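Local coordinates for capsular polysaccharide biosynthesis protein (Burkholderia pseudomallei, PDB 4BQN) that binds coenzyme A and probably acts as an acetyltransferase in the biosynthesis of capsular polysaccharide, at residues Gln96-Glu101 with Ala204-Glu209; Ala20-Ser25 with Glu209-Cys214. The protein carries 1 engineered substitution. One frame throughout, in Å; residues are numbered along the deposited sequence. Where two conformers were deposited one is given.

Interaction 1 of 2, residues Gln96-Glu101 with Ala204-Glu209. With COA (coenzyme A), chain C.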
loop_
_atom_site.group_PDB
_atom_site.type_symbol
_atom_site.label_atom_id
_atom_site.label_comp_id
_atom_site.label_asym_id
_atom_site.label_seq_id
_atom_site.Cartn_x
_atom_site.Cartn_y
_atom_site.Cartn_z
ATOM N N GLN A 96 5.981 4.145 -8.669
ATOM C CA GLN A 96 5.656 2.844 -8.146
ATOM C C GLN A 96 4.441 2.885 -7.209
ATOM O O GLN A 96 4.326 3.789 -6.369
ATOM C CB GLN A 96 6.866 2.332 -7.368
ATOM C CG GLN A 96 6.687 0.985 -6.686
ATOM C CD GLN A 96 8.016 0.486 -6.171
ATOM O OE1 GLN A 96 8.696 1.187 -5.424
ATOM N NE2 GLN A 96 8.414 -0.724 -6.594
ATOM N N TYR A 97 3.557 1.896 -7.358
ATOM C CA TYR A 97 2.501 1.643 -6.395
ATOM C C TYR A 97 3.124 0.773 -5.300
ATOM O O TYR A 97 3.538 -0.376 -5.547
ATOM C CB TYR A 97 1.305 0.955 -7.043
ATOM C CG TYR A 97 0.242 0.612 -6.037
ATOM C CD1 TYR A 97 -0.457 1.617 -5.357
ATOM C CD2 TYR A 97 -0.043 -0.714 -5.731
ATOM C CE1 TYR A 97 -1.431 1.306 -4.424
ATOM C CE2 TYR A 97 -1.019 -1.039 -4.796
ATOM C CZ TYR A 97 -1.704 -0.024 -4.143
ATOM O OH TYR A 97 -2.677 -0.312 -3.227
ATOM N N MET A 98 3.241 1.323 -4.100
ATOM C CA MET A 98 3.994 0.668 -3.047
ATOM C C MET A 98 3.085 -0.288 -2.266
ATOM O O MET A 98 2.185 0.143 -1.549
ATOM C CB MET A 98 4.609 1.724 -2.126
ATOM C CG MET A 98 5.605 2.605 -2.840
ATOM S SD MET A 98 6.091 4.072 -1.913
ATOM C CE MET A 98 4.727 5.174 -2.310
ATOM N N HIS A 99 3.351 -1.583 -2.383
ATOM C CA HIS A 99 2.583 -2.627 -1.722
ATOM C C HIS A 99 3.600 -3.636 -1.208
ATOM O O HIS A 99 4.521 -4.028 -1.938
ATOM C CB HIS A 99 1.580 -3.226 -2.708
ATOM C CG HIS A 99 0.774 -4.366 -2.176
ATOM N ND1 HIS A 99 -0.598 -4.308 -2.038
ATOM C CD2 HIS A 99 1.139 -5.618 -1.802
ATOM C CE1 HIS A 99 -1.040 -5.474 -1.602
ATOM N NE2 HIS A 99 -0.005 -6.285 -1.443
ATOM N N TRP A 100 3.460 -4.027 0.052
ATOM C CA TRP A 100 4.446 -4.894 0.689
ATOM C C TRP A 100 3.781 -5.623 1.836
ATOM O O TRP A 100 3.375 -4.987 2.813
ATOM C CB TRP A 100 5.601 -4.038 1.216
ATOM C CG TRP A 100 6.728 -4.804 1.806
ATOM C CD1 TRP A 100 6.946 -5.081 3.136
ATOM C CD2 TRP A 100 7.851 -5.341 1.091
ATOM N NE1 TRP A 100 8.129 -5.780 3.282
ATOM C CE2 TRP A 100 8.696 -5.962 2.044
ATOM C CE3 TRP A 100 8.220 -5.373 -0.265
ATOM C CZ2 TRP A 100 9.894 -6.581 1.686
ATOM C CZ3 TRP A 100 9.411 -5.987 -0.621
ATOM C CH2 TRP A 100 10.227 -6.597 0.351
ATOM N N GLU A 101 3.685 -6.947 1.731
ATOM C CA GLU A 101 3.004 -7.782 2.740
ATOM C C GLU A 101 3.971 -8.335 3.789
ATOM O O GLU A 101 3.575 -9.106 4.648
ATOM C CB GLU A 101 2.219 -8.912 2.055
ATOM C CG GLU A 101 1.114 -8.356 1.185
ATOM C CD GLU A 101 0.437 -9.399 0.341
ATOM O OE1 GLU A 101 0.442 -10.582 0.734
ATOM O OE2 GLU A 101 -0.091 -9.014 -0.716
ATOM N N ALA A 204 5.898 7.395 7.064
ATOM C CA ALA A 204 6.622 8.621 6.732
ATOM C C ALA A 204 7.982 8.388 6.092
ATOM O O ALA A 204 8.333 9.058 5.116
ATOM C CB ALA A 204 6.800 9.480 7.969
ATOM N N ALA A 205 8.763 7.475 6.666
ATOM C CA ALA A 205 10.126 7.248 6.168
ATOM C C ALA A 205 10.084 6.814 4.703
ATOM O O ALA A 205 10.880 7.274 3.874
ATOM C CB ALA A 205 10.822 6.195 7.014
ATOM N N LEU A 206 9.160 5.922 4.367
ATOM C CA LEU A 206 9.042 5.467 2.986
ATOM C C LEU A 206 8.467 6.554 2.057
ATOM O O LEU A 206 8.923 6.693 0.916
ATOM C CB LEU A 206 8.264 4.155 2.881
ATOM C CG LEU A 206 8.254 3.537 1.473
ATOM C CD1 LEU A 206 9.669 3.309 0.951
ATOM C CD2 LEU A 206 7.453 2.252 1.481
ATOM N N MET A 207 7.490 7.327 2.541
ATOM C CA MET A 207 6.979 8.438 1.753
ATOM C C MET A 207 8.073 9.461 1.457
ATOM O O MET A 207 8.122 9.996 0.346
ATOM C CB MET A 207 5.794 9.112 2.463
ATOM C CG MET A 207 4.518 8.265 2.489
ATOM S SD MET A 207 3.954 7.636 0.894
ATOM C CE MET A 207 3.828 9.160 -0.048
ATOM N N ARG A 208 8.926 9.758 2.441
ATOM C CA ARG A 208 10.053 10.662 2.189
ATOM C C ARG A 208 10.963 10.079 1.118
ATOM O O ARG A 208 11.437 10.797 0.233
ATOM C CB ARG A 208 10.846 10.938 3.451
ATOM C CG ARG A 208 10.098 11.797 4.457
ATOM C CD ARG A 208 11.036 12.282 5.546
ATOM N NE ARG A 208 11.629 11.209 6.337
ATOM C CZ ARG A 208 11.121 10.725 7.473
ATOM N NH1 ARG A 208 9.950 11.166 7.942
ATOM N NH2 ARG A 208 11.766 9.766 8.130
ATOM N N GLU A 209 11.231 8.778 1.205
ATOM C CA GLU A 209 12.153 8.160 0.258
ATOM C C GLU A 209 11.628 8.243 -1.178
ATOM O O GLU A 209 12.369 8.631 -2.092
ATOM C CB GLU A 209 12.477 6.706 0.636
ATOM C CG GLU A 209 13.764 6.218 -0.010
ATOM C CD GLU A 209 14.998 6.953 0.498
ATOM O OE1 GLU A 209 15.035 7.352 1.688
ATOM O OE2 GLU A 209 15.942 7.154 -0.295
HETATM N N1A COA C . 1.837 -7.503 -4.371
HETATM C C2A COA C . 0.645 -8.142 -4.264
HETATM N N3A COA C . -0.515 -7.578 -4.640
HETATM C C4A COA C . -0.508 -6.339 -5.182
HETATM C C5A COA C . 0.740 -5.602 -5.335
HETATM C C6A COA C . 1.959 -6.264 -4.890
HETATM N N6A COA C . 3.147 -5.633 -4.995
HETATM N N7A COA C . 0.460 -4.400 -5.891
HETATM C C8A COA C . -0.882 -4.376 -6.092
HETATM N N9A COA C . -1.450 -5.519 -5.645
HETATM C C1B COA C . -2.860 -5.922 -5.716
HETATM C C2B COA C . -3.873 -4.802 -5.559
HETATM O O2B COA C . -4.157 -4.574 -4.178
HETATM C C3B COA C . -5.041 -5.395 -6.330
HETATM O O3B COA C . -5.644 -6.387 -5.477
HETATM P P3B COA C . -7.073 -7.049 -5.799
HETATM O O7A COA C . -7.361 -7.866 -4.565
HETATM O O8A COA C . -8.001 -5.874 -5.965
HETATM O O9A COA C . -6.892 -7.865 -7.057
HETATM C C4B COA C . -4.359 -6.112 -7.495
HETATM O O4B COA C . -3.030 -6.396 -7.055
HETATM C C5B COA C . -4.317 -5.304 -8.792
HETATM O O5B COA C . -3.687 -4.064 -8.495
HETATM P P1A COA C . -2.564 -3.441 -9.428
HETATM O O1A COA C . -2.046 -2.233 -8.704
HETATM O O2A COA C . -1.567 -4.485 -9.835
HETATM O O3A COA C . -3.293 -3.000 -10.780
HETATM P P2A COA C . -4.514 -2.018 -11.156
HETATM O O4A COA C . -5.622 -2.879 -11.710
HETATM O O5A COA C . -3.919 -0.973 -12.058
HETATM O O6A COA C . -5.022 -1.363 -9.798
HETATM C CBP COA C . -5.157 -0.025 -7.812
HETATM C CCP COA C . -4.459 -0.200 -9.159
HETATM C CDP COA C . -4.597 1.190 -7.082
HETATM C CEP COA C . -6.626 0.259 -8.079
HETATM C CAP COA C . -4.954 -1.330 -6.998
HETATM O OAP COA C . -3.587 -1.446 -6.600
HETATM C C9P COA C . -5.825 -1.544 -5.770
HETATM O O9P COA C . -6.948 -2.017 -5.883
HETATM N N8P COA C . -5.309 -1.262 -4.569
HETATM C C7P COA C . -6.044 -1.497 -3.333
HETATM C C6P COA C . -7.149 -0.498 -3.042
HETATM C C5P COA C . -6.529 0.867 -2.911
HETATM O O5P COA C . -6.407 1.603 -3.879
HETATM N N4P COA C . -6.136 1.192 -1.694
HETATM C C3P COA C . -5.521 2.459 -1.414
HETATM C C2P COA C . -4.163 2.237 -0.791
HETATM S S1P COA C . -3.225 3.696 -1.015
#
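Met98 starts with CG anti to its own carbonyl carbon (chi1 -63°); the chain runs extended through chi2 and so brings SD to Leu206, and the bend at chi3 (-83°) turns CE toward Met207. In the conformer described, SD lies 4.1 Å from CG of Leu206, the methionine and leucine running alongside and pointing opposite ways, while CE comes up to SD of Met207 at 4.1 Å. The contact is entirely apolar and buried; no hydrogen bond joins the two segments. Ile186 of helix 183-189 also packs on Leu206, and Ala18 of helix 15-24 on Met207.

The residues flanking Met98 serve the ligand instead. OAP of coenzyme A sits over one face of the Tyr97 phenol, whose OH accepts a hydrogen bond from the pantetheine N8P at 3.1 Å. The His99 imidazole lies against the adenine, with C4A 3.6 Å above its plane and over the ring centre. A nearly straight bond of 2.8 Å (173° at the hydrogen) runs in the ring plane from His99 NE2 to the anti lone pair of Glu101 OE2, which should restrain imidazole rotation. OE1 of that carboxylate forms a salt bridge with Arg299, so the carboxylate that holds the imidazole is itself held. The loop thus joins a hydrophobic core to the coenzyme A pocket of WcbI, where Tyr97 and His99 bind the ligand.

Interaction 2 of 2, residues Ala20-Ser25 with Glu209-Cys214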
loop_
_atom_site.group_PDB
_atom_site.type_symbol
_atom_site.label_atom_id
_atom_site.label_comp_id
_atom_site.label_asym_id
_atom_site.label_seq_id
_atom_site.Cartn_x
_atom_site.Cartn_y
_atom_site.Cartn_z
ATOM N N ALA A 20 1.998 14.108 -2.938
ATOM C CA ALA A 20 1.904 15.548 -3.172
ATOM C C ALA A 20 2.147 16.338 -1.877
ATOM O O ALA A 20 2.851 17.350 -1.880
ATOM C CB ALA A 20 0.551 15.898 -3.763
ATOM N N LYS A 21 1.559 15.874 -0.772
ATOM C CA LYS A 21 1.736 16.530 0.519
ATOM C C LYS A 21 3.223 16.526 0.902
ATOM O O LYS A 21 3.768 17.535 1.370
ATOM C CB LYS A 21 0.881 15.832 1.582
ATOM C CG LYS A 21 0.767 16.564 2.911
ATOM C CD LYS A 21 -0.209 17.736 2.858
ATOM C CE LYS A 21 -1.657 17.285 2.964
ATOM N NZ LYS A 21 -2.582 18.450 2.882
ATOM N N MET A 22 3.880 15.386 0.701
ATOM C CA MET A 22 5.282 15.277 1.062
ATOM C C MET A 22 6.143 16.189 0.190
ATOM O O MET A 22 6.962 16.934 0.713
ATOM C CB MET A 22 5.730 13.813 0.959
ATOM C CG MET A 22 7.109 13.532 1.533
ATOM S SD MET A 22 7.236 13.916 3.282
ATOM C CE MET A 22 6.428 12.497 4.021
ATOM N N LEU A 23 5.945 16.140 -1.127
ATOM C CA LEU A 23 6.702 17.010 -2.039
ATOM C C LEU A 23 6.531 18.493 -1.725
ATOM O O LEU A 23 7.517 19.246 -1.695
ATOM C CB LEU A 23 6.334 16.740 -3.492
ATOM C CG LEU A 23 6.882 15.416 -4.051
ATOM C CD1 LEU A 23 6.150 15.079 -5.346
ATOM C CD2 LEU A 23 8.398 15.472 -4.263
ATOM N N ASN A 24 5.296 18.902 -1.436
ATOM C CA ASN A 24 5.012 20.302 -1.124
ATOM C C ASN A 24 5.722 20.770 0.142
ATOM O O ASN A 24 5.923 21.963 0.326
ATOM C CB ASN A 24 3.505 20.513 -0.973
ATOM C CG ASN A 24 2.780 20.533 -2.305
ATOM O OD1 ASN A 24 3.393 20.539 -3.378
ATOM N ND2 ASN A 24 1.452 20.564 -2.241
ATOM N N SER A 25 6.105 19.830 1.005
ATOM C CA SER A 25 6.809 20.162 2.249
ATOM C C SER A 25 8.317 20.391 2.077
ATOM O O SER A 25 8.981 20.789 3.030
ATOM C CB SER A 25 6.548 19.094 3.327
ATOM O OG SER A 25 7.429 17.988 3.209
ATOM N N GLU A 209 11.231 8.778 1.205
ATOM C CA GLU A 209 12.153 8.160 0.258
ATOM C C GLU A 209 11.628 8.243 -1.178
ATOM O O GLU A 209 12.369 8.631 -2.092
ATOM C CB GLU A 209 12.477 6.706 0.636
ATOM C CG GLU A 209 13.764 6.218 -0.010
ATOM C CD GLU A 209 14.998 6.953 0.498
ATOM O OE1 GLU A 209 15.035 7.352 1.688
ATOM O OE2 GLU A 209 15.942 7.154 -0.295
ATOM N N ILE A 210 10.357 7.896 -1.391
ATOM C CA ILE A 210 9.801 7.950 -2.750
ATOM C C ILE A 210 9.722 9.393 -3.258
ATOM O O ILE A 210 10.013 9.651 -4.428
ATOM C CB ILE A 210 8.449 7.188 -2.881
ATOM C CG1 ILE A 210 8.027 7.018 -4.336
ATOM C CG2 ILE A 210 7.342 7.855 -2.096
ATOM C CD1 ILE A 210 8.927 6.102 -5.109
ATOM N N ALA A 211 9.362 10.335 -2.382
ATOM C CA ALA A 211 9.353 11.753 -2.764
ATOM C C ALA A 211 10.765 12.198 -3.186
ATOM O O ALA A 211 10.924 12.927 -4.165
ATOM C CB ALA A 211 8.837 12.609 -1.623
ATOM N N ALA A 212 11.789 11.762 -2.453
ATOM C CA ALA A 212 13.169 12.053 -2.837
ATOM C C ALA A 212 13.486 11.516 -4.235
ATOM O O ALA A 212 14.107 12.225 -5.044
ATOM C CB ALA A 212 14.137 11.495 -1.805
ATOM N N ARG A 213 13.060 10.289 -4.543
ATOM C CA ARG A 213 13.329 9.726 -5.868
ATOM C C ARG A 213 12.599 10.498 -6.957
ATOM O O ARG A 213 13.119 10.641 -8.058
ATOM C CB ARG A 213 13.020 8.231 -5.946
ATOM C CG ARG A 213 13.597 7.362 -4.824
ATOM C CD ARG A 213 15.073 7.609 -4.517
ATOM N NE ARG A 213 15.487 6.837 -3.341
ATOM C CZ ARG A 213 15.802 5.540 -3.339
ATOM N NH1 ARG A 213 15.783 4.825 -4.472
ATOM N NH2 ARG A 213 16.154 4.957 -2.190
ATOM N N CYS A 214 11.411 11.007 -6.657
ATOM C CA CYS A 214 10.727 11.867 -7.600
ATOM C C CYS A 214 11.553 13.123 -7.877
ATOM O O CYS A 214 11.704 13.530 -9.024
ATOM C CB CYS A 214 9.359 12.275 -7.066
ATOM S SG CYS A 214 8.159 10.940 -7.013
#
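Leu23 and Met22 straddle Ala211 where two helices of an alpha/beta fold cross beside its parallel sheet: the segment axes approach to 9.4 Å at an angle of -67°, and the small alanine lies at the closest pair of CA atoms, its CA 5.9 Å from that of Leu23.

The packing between the helices is apolar. Ala211 CB points at the facing helix and meets CG of Met22 at 3.7 Å and CD2 of Leu23 at 3.9 Å. Leu23 has CG anti to its carbonyl carbon (chi1 -73°), and its CD2 branch does the reaching: besides the alanine methyl it touches the backbone O of Ala211 and, more distantly, CB of Cys214. In the conformer described, chi1 of Met22 (-170°) sets CG against Ala211, and the bends beyond it turn SD and CE elsewhere. Phe227, from a loop, packs on both Met22 and Ala211, and Tyr8 of strand 6-11 lies against Leu23, so the crossing joins helix 204-217 to a helix lying on the parallel sheet.

No hydrogen bond crosses between the two helices. The carbonyl O of Met22 is gripped twice by Ser25, through N at 3.0 Å and through OG, which donates in the carbonyl plane onto a lone pair. Ser25 OG also bonds to the backbone N of Asp228, linking this turn to the loop that carries Phe227.

The charged pair belongs to the other helix, one turn apart. Arg213 approaches Glu209 side-on, with NH2 at 2.9 Å and NE at 3.1 Å from the same carboxylate oxygen, OE2, which lies in the guanidinium plane.

From the N terminus, strand 6-11 leads into helix 15-24; segment 20-25 meets 209-214 much later, closing the long loop of interaction 2. Within that span comes 96-101, following strand 91-94, and it closes the shorter loop of interaction 1 with 204-209. Interaction 1 is therefore the inner of two nested closures, and both end on helix 204-217, sharing Glu209. The two contacts form one continuous core: Met98 CE packs on Ile210 CG2 at 3.8 Å, and Met22 SD on Arg208 CG at 3.8 Å. Helix 204-217 thus ties the helix after the first strand to the coenzyme A-binding loop.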